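Local coordinates for oxidoreductase, 2OG-Fe oxygenase family protein, putative, expressed (Oryza sativa subsp. japonica, PDB 5XOI) that probably acts as an iron(II)- and 2-oxoglutarate-dependent dioxygenase of the AlkB family, at residues D24-I29 against T214-L219; K17-H22 against G185-F190. All coordinates share one frame; numbering follows the deposited sequence.

Interaction 1 of 2, residues D24-I29 against T214-L219; sequences DQVDII and TDEAKL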
ATOM      1  N   ASP A  24      -9.458   3.247 -13.816  1.00 25.38           N
ATOM      2  CA  ASP A  24      -9.078   3.631 -12.463  1.00 20.06           C
ATOM      3  C   ASP A  24      -7.567   3.672 -12.301  1.00 22.67           C
ATOM      4  O   ASP A  24      -7.046   4.571 -11.635  1.00 21.83           O
ATOM      5  CB  ASP A  24      -9.689   2.678 -11.445  1.00 23.40           C
ATOM      6  CG  ASP A  24     -11.188   2.815 -11.373  1.00 30.00           C
ATOM      7  OD1 ASP A  24     -11.690   3.908 -11.727  1.00 33.45           O
ATOM      8  OD2 ASP A  24     -11.855   1.844 -10.970  1.00 32.00           O
ATOM      9  N   GLN A  25      -6.851   2.700 -12.877  1.00 20.26           N
ATOM     10  CA  GLN A  25      -5.389   2.738 -12.838  1.00 22.31           C
ATOM     11  C   GLN A  25      -4.869   3.988 -13.532  1.00 19.57           C
ATOM     12  O   GLN A  25      -3.979   4.682 -13.023  1.00 19.81           O
ATOM     13  CB  GLN A  25      -4.806   1.483 -13.492  1.00 18.87           C
ATOM     14  CG  GLN A  25      -4.970   0.204 -12.691  1.00 21.47           C
ATOM     15  CD  GLN A  25      -4.172  -0.948 -13.271  1.00 28.16           C
ATOM     16  OE1 GLN A  25      -2.948  -0.864 -13.422  1.00 24.86           O
ATOM     17  NE2 GLN A  25      -4.862  -2.035 -13.603  1.00 27.03           N
ATOM     18  N   VAL A  26      -5.415   4.297 -14.706  1.00 17.76           N
ATOM     19  CA  VAL A  26      -4.992   5.511 -15.396  1.00 22.06           C
ATOM     20  C   VAL A  26      -5.305   6.733 -14.549  1.00 20.41           C
ATOM     21  O   VAL A  26      -4.475   7.641 -14.407  1.00 20.80           O
ATOM     22  CB  VAL A  26      -5.654   5.596 -16.778  1.00 21.00           C
ATOM     23  CG1 VAL A  26      -5.262   6.900 -17.468  1.00 22.36           C
ATOM     24  CG2 VAL A  26      -5.260   4.393 -17.603  1.00 16.45           C
ATOM     25  N   ASP A  27      -6.501   6.766 -13.960  1.00 18.85           N
ATOM     26  CA  ASP A  27      -6.907   7.911 -13.158  1.00 23.97           C
ATOM     27  C   ASP A  27      -6.022   8.055 -11.929  1.00 15.71           C
ATOM     28  O   ASP A  27      -5.674   9.174 -11.537  1.00 22.34           O
ATOM     29  CB  ASP A  27      -8.375   7.755 -12.754  1.00 25.91           C
ATOM     30  CG  ASP A  27      -8.911   8.953 -12.001  1.00 32.44           C
ATOM     31  OD1 ASP A  27      -8.635  10.099 -12.408  1.00 37.00           O
ATOM     32  OD2 ASP A  27      -9.637   8.740 -11.008  1.00 37.22           O
ATOM     33  N   ILE A  28      -5.644   6.928 -11.318  1.00 16.91           N
ATOM     34  CA  ILE A  28      -4.815   6.971 -10.117  1.00 19.60           C
ATOM     35  C   ILE A  28      -3.438   7.530 -10.451  1.00 20.48           C
ATOM     36  O   ILE A  28      -2.918   8.390  -9.737  1.00 19.14           O
ATOM     37  CB  ILE A  28      -4.719   5.580  -9.466  1.00 18.18           C
ATOM     38  CG1 ILE A  28      -6.046   5.203  -8.801  1.00 21.43           C
ATOM     39  CG2 ILE A  28      -3.602   5.557  -8.426  1.00 21.24           C
ATOM     40  CD1 ILE A  28      -6.208   3.716  -8.589  1.00 23.71           C
ATOM     41  N   ILE A  29      -2.843   7.062 -11.555  1.00 19.22           N
ATOM     42  CA  ILE A  29      -1.547   7.580 -11.995  1.00 18.41           C
ATOM     43  C   ILE A  29      -1.645   9.067 -12.294  1.00 21.77           C
ATOM     44  O   ILE A  29      -0.811   9.862 -11.849  1.00 16.40           O
ATOM     45  CB  ILE A  29      -1.041   6.810 -13.231  1.00 15.61           C
ATOM     46  CG1 ILE A  29      -0.833   5.319 -12.923  1.00 21.04           C
ATOM     47  CG2 ILE A  29       0.238   7.480 -13.789  1.00 15.95           C
ATOM     48  CD1 ILE A  29       0.297   5.034 -11.964  1.00 29.89           C
ATOM     49  N   THR A 214       1.434   2.136 -19.416  1.00 17.87           N
ATOM     50  CA  THR A 214       2.563   3.014 -19.703  1.00 19.32           C
ATOM     51  C   THR A 214       2.194   4.034 -20.768  1.00 20.35           C
ATOM     52  O   THR A 214       2.541   5.217 -20.656  1.00 23.42           O
ATOM     53  CB  THR A 214       3.758   2.178 -20.161  1.00 26.21           C
ATOM     54  OG1 THR A 214       4.151   1.297 -19.100  1.00 28.91           O
ATOM     55  CG2 THR A 214       4.925   3.075 -20.543  1.00 30.51           C
ATOM     56  N   ASP A 215       1.452   3.593 -21.788  1.00 16.15           N
ATOM     57  CA  ASP A 215       1.107   4.447 -22.923  1.00 21.01           C
ATOM     58  C   ASP A 215       0.019   5.448 -22.562  1.00 24.57           C
ATOM     59  O   ASP A 215       0.129   6.636 -22.879  1.00 27.92           O
ATOM     60  CB  ASP A 215       0.643   3.589 -24.101  1.00 26.07           C
ATOM     61  CG  ASP A 215       1.791   3.068 -24.946  1.00 43.31           C
ATOM     62  OD1 ASP A 215       2.967   3.268 -24.569  1.00 48.65           O
ATOM     63  OD2 ASP A 215       1.508   2.447 -25.992  1.00 47.41           O
ATOM     64  N   GLU A 216      -1.062   4.984 -21.933  1.00 19.89           N
ATOM     65  CA  GLU A 216      -2.185   5.881 -21.688  1.00 21.21           C
ATOM     66  C   GLU A 216      -1.896   6.842 -20.544  1.00 22.77           C
ATOM     67  O   GLU A 216      -2.274   8.018 -20.609  1.00 25.94           O
ATOM     68  CB  GLU A 216      -3.452   5.076 -21.415  1.00 21.63           C
ATOM     69  CG  GLU A 216      -3.916   4.258 -22.615  1.00 28.28           C
ATOM     70  CD  GLU A 216      -5.199   3.503 -22.350  1.00 33.75           C
ATOM     71  OE1 GLU A 216      -5.943   3.911 -21.428  1.00 27.36           O
ATOM     72  OE2 GLU A 216      -5.464   2.510 -23.070  1.00 39.61           O
ATOM     73  N   ALA A 217      -1.219   6.373 -19.498  1.00 21.12           N
ATOM     74  CA  ALA A 217      -0.926   7.195 -18.329  1.00 20.44           C
ATOM     75  C   ALA A 217       0.422   7.898 -18.409  1.00 24.93           C
ATOM     76  O   ALA A 217       0.742   8.686 -17.510  1.00 26.67           O
ATOM     77  CB  ALA A 217      -0.977   6.342 -17.053  1.00 18.99           C
ATOM     78  N   LYS A 218       1.205   7.647 -19.457  1.00 22.16           N
ATOM     79  CA  LYS A 218       2.565   8.186 -19.585  1.00 28.44           C
ATOM     80  C   LYS A 218       3.384   7.908 -18.323  1.00 27.85           C
ATOM     81  O   LYS A 218       4.004   8.802 -17.732  1.00 22.67           O
ATOM     82  CB  LYS A 218       2.536   9.685 -19.909  1.00 37.32           C
ATOM     83  CG  LYS A 218       1.847  10.027 -21.231  1.00 38.04           C
ATOM     84  CD  LYS A 218       2.373   9.156 -22.374  1.00 41.47           C
ATOM     85  CE  LYS A 218       1.543   9.327 -23.644  1.00 41.76           C
ATOM     86  NZ  LYS A 218       1.683   8.158 -24.572  1.00 41.25           N
ATOM     87  N   LEU A 219       3.385   6.640 -17.918  1.00 23.55           N
ATOM     88  CA  LEU A 219       4.033   6.215 -16.683  1.00 20.13           C
ATOM     89  C   LEU A 219       5.533   6.049 -16.888  1.00 20.30           C
ATOM     90  O   LEU A 219       5.967   5.366 -17.817  1.00 27.65           O
ATOM     91  CB  LEU A 219       3.433   4.889 -16.212  1.00 23.74           C
ATOM     92  CG  LEU A 219       3.125   4.629 -14.739  1.00 33.48           C
ATOM     93  CD1 LEU A 219       3.368   3.154 -14.458  1.00 30.16           C
ATOM     94  CD2 LEU A 219       3.940   5.504 -13.795  1.00 23.48           C
TER

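Interaction 2 of 2, residues K17-H22 against G185-F190; sequences KKFLKH and GDVLIF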
ATOM      1  N   LYS A  17      -6.218 -10.023  -7.123  1.00 15.87           N
ATOM      2  CA  LYS A  17      -5.473  -9.913  -8.375  1.00 16.35           C
ATOM      3  C   LYS A  17      -6.213  -9.026  -9.367  1.00 23.80           C
ATOM      4  O   LYS A  17      -7.409  -9.214  -9.609  1.00 19.57           O
ATOM      5  CB  LYS A  17      -5.243 -11.297  -8.989  1.00 20.12           C
ATOM      6  CG  LYS A  17      -4.373 -12.224  -8.156  1.00 20.25           C
ATOM      7  CD  LYS A  17      -2.952 -11.708  -8.007  1.00 18.83           C
ATOM      8  CE  LYS A  17      -2.262 -11.569  -9.356  1.00 22.48           C
ATOM      9  NZ  LYS A  17      -0.878 -10.992  -9.243  1.00 17.61           N
ATOM     10  N   LYS A  18      -5.488  -8.074  -9.962  1.00 19.67           N
ATOM     11  CA  LYS A  18      -6.023  -7.229 -11.038  1.00 21.67           C
ATOM     12  C   LYS A  18      -7.345  -6.572 -10.630  1.00 22.19           C
ATOM     13  O   LYS A  18      -8.284  -6.456 -11.421  1.00 19.37           O
ATOM     14  CB  LYS A  18      -6.187  -8.036 -12.330  1.00 24.95           C
ATOM     15  CG  LYS A  18      -4.879  -8.625 -12.873  1.00 35.31           C
ATOM     16  CD  LYS A  18      -3.815  -7.550 -13.066  1.00 33.32           C
ATOM     17  CE  LYS A  18      -2.442  -8.155 -13.405  1.00 40.08           C
ATOM     18  NZ  LYS A  18      -1.497  -7.162 -14.036  1.00 39.04           N
ATOM     19  N   PHE A  19      -7.429  -6.164  -9.362  1.00 19.95           N
ATOM     20  CA  PHE A  19      -8.674  -5.605  -8.843  1.00 18.44           C
ATOM     21  C   PHE A  19      -8.964  -4.224  -9.429  1.00 21.04           C
ATOM     22  O   PHE A  19     -10.127  -3.887  -9.690  1.00 19.32           O
ATOM     23  CB  PHE A  19      -8.600  -5.542  -7.316  1.00 16.29           C
ATOM     24  CG  PHE A  19      -9.892  -5.191  -6.649  1.00 16.10           C
ATOM     25  CD1 PHE A  19     -10.922  -6.117  -6.576  1.00 19.40           C
ATOM     26  CD2 PHE A  19     -10.072  -3.941  -6.073  1.00 18.19           C
ATOM     27  CE1 PHE A  19     -12.127  -5.795  -5.944  1.00 18.79           C
ATOM     28  CE2 PHE A  19     -11.271  -3.607  -5.442  1.00 19.05           C
ATOM     29  CZ  PHE A  19     -12.298  -4.538  -5.381  1.00 15.83           C
ATOM     30  N   LEU A  20      -7.927  -3.409  -9.642  1.00 17.38           N
ATOM     31  CA  LEU A  20      -8.118  -2.051 -10.150  1.00 13.50           C
ATOM     32  C   LEU A  20      -8.511  -2.057 -11.630  1.00 20.34           C
ATOM     33  O   LEU A  20      -7.798  -2.615 -12.468  1.00 23.58           O
ATOM     34  CB  LEU A  20      -6.834  -1.239  -9.955  1.00 16.52           C
ATOM     35  CG  LEU A  20      -6.387  -1.079  -8.500  1.00 13.64           C
ATOM     36  CD1 LEU A  20      -5.056  -0.306  -8.398  1.00 19.27           C
ATOM     37  CD2 LEU A  20      -7.462  -0.373  -7.700  1.00 16.48           C
ATOM     38  N   LYS A  21      -9.631  -1.401 -11.953  1.00 21.58           N
ATOM     39  CA  LYS A  21     -10.094  -1.339 -13.337  1.00 28.92           C
ATOM     40  C   LYS A  21      -9.132  -0.520 -14.194  1.00 27.46           C
ATOM     41  O   LYS A  21      -8.329   0.267 -13.692  1.00 19.49           O
ATOM     42  CB  LYS A  21     -11.487  -0.710 -13.433  1.00 32.24           C
ATOM     43  CG  LYS A  21     -12.598  -1.441 -12.706  1.00 35.51           C
ATOM     44  CD  LYS A  21     -13.940  -0.875 -13.152  1.00 47.25           C
ATOM     45  CE  LYS A  21     -14.870  -0.639 -11.980  1.00 52.98           C
ATOM     46  NZ  LYS A  21     -14.955  -1.848 -11.115  1.00 56.80           N
ATOM     47  N   HIS A  22      -9.248  -0.709 -15.513  1.00 25.98           N
ATOM     48  CA  HIS A  22      -8.417  -0.008 -16.494  1.00 22.45           C
ATOM     49  C   HIS A  22      -8.389   1.493 -16.242  1.00 22.62           C
ATOM     50  O   HIS A  22      -7.320   2.093 -16.034  1.00 20.34           O
ATOM     51  CB  HIS A  22      -8.958  -0.307 -17.906  1.00 21.72           C
ATOM     52  CG  HIS A  22      -8.304   0.479 -19.009  1.00 24.76           C
ATOM     53  ND1 HIS A  22      -7.692  -0.125 -20.089  1.00 29.96           N
ATOM     54  CD2 HIS A  22      -8.201   1.813 -19.221  1.00 29.38           C
ATOM     55  CE1 HIS A  22      -7.222   0.804 -20.905  1.00 27.55           C
ATOM     56  NE2 HIS A  22      -7.511   1.988 -20.398  1.00 29.07           N
ATOM     57  N   GLY A 185      -2.276  -3.305 -10.825  1.00 14.83           N
ATOM     58  CA  GLY A 185      -3.682  -3.513 -10.575  1.00 17.26           C
ATOM     59  C   GLY A 185      -3.997  -4.339  -9.348  1.00 18.97           C
ATOM     60  O   GLY A 185      -5.154  -4.347  -8.908  1.00 19.48           O
ATOM     61  N   ASP A 186      -3.014  -5.037  -8.781  1.00 14.94           N
ATOM     62  CA  ASP A 186      -3.272  -5.847  -7.595  1.00 16.25           C
ATOM     63  C   ASP A 186      -3.563  -4.963  -6.385  1.00 19.04           C
ATOM     64  O   ASP A 186      -3.007  -3.869  -6.229  1.00 17.75           O
ATOM     65  CB  ASP A 186      -2.089  -6.753  -7.266  1.00 12.54           C
ATOM     66  CG  ASP A 186      -1.896  -7.896  -8.271  1.00 13.97           C
ATOM     67  OD1 ASP A 186      -2.735  -8.076  -9.182  1.00 17.14           O
ATOM     68  OD2 ASP A 186      -0.880  -8.619  -8.132  1.00 16.98           O
ATOM     69  N   VAL A 187      -4.450  -5.444  -5.520  1.00 13.75           N
ATOM     70  CA  VAL A 187      -4.699  -4.814  -4.227  1.00 13.58           C
ATOM     71  C   VAL A 187      -4.437  -5.855  -3.156  1.00 18.25           C
ATOM     72  O   VAL A 187      -4.951  -6.972  -3.238  1.00 16.79           O
ATOM     73  CB  VAL A 187      -6.129  -4.256  -4.104  1.00 13.35           C
ATOM     74  CG1 VAL A 187      -6.393  -3.780  -2.664  1.00 16.84           C
ATOM     75  CG2 VAL A 187      -6.319  -3.108  -5.068  1.00 12.98           C
ATOM     76  N   LEU A 188      -3.608  -5.503  -2.182  1.00 15.45           N
ATOM     77  CA  LEU A 188      -3.270  -6.386  -1.073  1.00 14.60           C
ATOM     78  C   LEU A 188      -3.848  -5.795   0.205  1.00 14.83           C
ATOM     79  O   LEU A 188      -3.747  -4.586   0.426  1.00 14.23           O
ATOM     80  CB  LEU A 188      -1.749  -6.527  -0.938  1.00 13.92           C
ATOM     81  CG  LEU A 188      -1.266  -7.308   0.279  1.00 15.78           C
ATOM     82  CD1 LEU A 188      -1.612  -8.783   0.124  1.00 15.69           C
ATOM     83  CD2 LEU A 188       0.241  -7.132   0.450  1.00 20.22           C
ATOM     84  N   ILE A 189      -4.466  -6.636   1.035  1.00 14.00           N
ATOM     85  CA  ILE A 189      -5.015  -6.206   2.319  1.00 14.38           C
ATOM     86  C   ILE A 189      -4.409  -7.077   3.407  1.00 13.27           C
ATOM     87  O   ILE A 189      -4.404  -8.300   3.279  1.00 18.14           O
ATOM     88  CB  ILE A 189      -6.553  -6.308   2.351  1.00 13.13           C
ATOM     89  CG1 ILE A 189      -7.168  -5.492   1.214  1.00 14.86           C
ATOM     90  CG2 ILE A 189      -7.076  -5.807   3.706  1.00 13.39           C
ATOM     91  CD1 ILE A 189      -8.672  -5.433   1.243  1.00 19.07           C
ATOM     92  N   PHE A 190      -3.886  -6.458   4.469  1.00 15.24           N
ATOM     93  CA  PHE A 190      -3.543  -7.217   5.668  1.00 14.99           C
ATOM     94  C   PHE A 190      -4.129  -6.544   6.907  1.00 15.19           C
ATOM     95  O   PHE A 190      -3.872  -5.364   7.173  1.00 16.04           O
ATOM     96  CB  PHE A 190      -2.023  -7.479   5.813  1.00 14.25           C
ATOM     97  CG  PHE A 190      -1.094  -6.284   5.598  1.00 17.71           C
ATOM     98  CD1 PHE A 190      -0.718  -5.880   4.317  1.00 18.24           C
ATOM     99  CD2 PHE A 190      -0.478  -5.670   6.686  1.00 17.63           C
ATOM    100  CE1 PHE A 190       0.187  -4.832   4.127  1.00 16.24           C
ATOM    101  CE2 PHE A 190       0.426  -4.627   6.508  1.00 12.65           C
ATOM    102  CZ  PHE A 190       0.753  -4.198   5.226  1.00 15.31           C
TER

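Interaction 1 of 2, residues D24-I29 against T214-L219
Ile29 lies against Ala217 and Leu219, and following it outward gives most of this contact. Its CB starts 3.9 Å from Ala217 CB. At CB the chain forks: CG2, anti to the backbone N, goes to the same methyl, with Ile29 CG2 at 3.7 Å from Ala217 CB, and also brushes Ala217 O. The other branch runs through CG1 and, with chi2 at -68°, turns its end methyl to the leucine, leaving Ile29 CD1 4.0 Å from Leu219 CG. These two side chains cross at about a right angle. Leu219 can be there because the backbone turns at Lys218, which takes positive phi, while Leu219 N bonds back to Thr214 O.

One turn earlier, Val26 CG1 sits a looser 4.3 Å from Ala217 CB, and Val26 CG2 passes Glu216 OE1 at 3.9 Å; that oxygen is hydrogen-bonded to His22 NE2. No hydrogen bond joins the two segments. Ile29 also rests on Leu160 and Leu224 of the large sheet. This is apolar packing of helix 22-37 against the C-terminal part of helix 211-217 and the turn that follows it, on the outside of the double-stranded beta-helix of the 2OG-Fe(II) oxygenases.

Interaction 2 of 2, residues K17-H22 against G185-F190
Asp186 turns its carboxylate back on Lys17 and Lys18, and both oxygens are engaged. Lys17 NZ meets Asp186 OD2 at 2.6 Å in a salt bridge, coming to the syn side, 18° out of the carboxylate plane. The lysine chain bends at chi2 and chi3, curling back so that Lys17 CE also lies 3.5 Å from Asp186 OD2. The same oxygen accepts the backbone N of Glu183, and Lys17 NZ has a second anionic partner in Glu183 OE2. OD1 accepts a backbone N-H: Lys18 N reaches Asp186 OD1 at 2.9 Å with an N-H...O angle of 167°, on the anti side. An alanine here would probably leave Lys18 N and Glu183 N without their acceptor and the Lys17 ammonium with one negative mate fewer.

Gly185 O is the next acceptor along. Leu20 N points almost straight at it, 3.0 Å from N to Gly185 O, in the carbonyl plane and on a lone pair, and Leu20 CG packs 3.5 Å from that same Gly185 O. Glycine suits the spot: a CB at these backbone angles would jam against the preceding carbonyl oxygen and come close to Lys18 CA. Lys18 NZ, for its part, is hydrogen-bonded to Ser184 O.

Beyond the polar part, Val187 CG2 touches two side chains, 4.0 Å from Phe19 CD2 and equally far from Leu20 CD2. Phe19 continues to Ala96 and Ala99 of helix 87-106. Val187 also pairs by backbone with Leu16. The result is a loop, running from strand 13-16 to helix 22-37, fastened over the start of strand 187-190 in the large sheet of the double-stranded beta-helix.

Along the chain the segments alternate, 17-22, 24-29, 185-190, then 214-219, so the two contacts cross in sequence, and their centres lie 15 Å apart. The loop of interaction 2 leads directly into helix 22-37, which carries interaction 1. Glu216, which touches Val26, reaches back to His22 at the end of that loop. Gln25, a neighbour on the same helix, is probably hydrogen-bonded through NE2 to Leu20 O and packs on Gly185 CA. Ile28 CD1 adds a touch on Leu20 CD1. Both contacts hold a strand-loop-helix unit near the start of this oxygenase-domain fragment of the longer protein onto later parts of the domain. In interaction 2, the side chain of Val187 is about 14 Å from the manganese held by His139, Asp141 and His199.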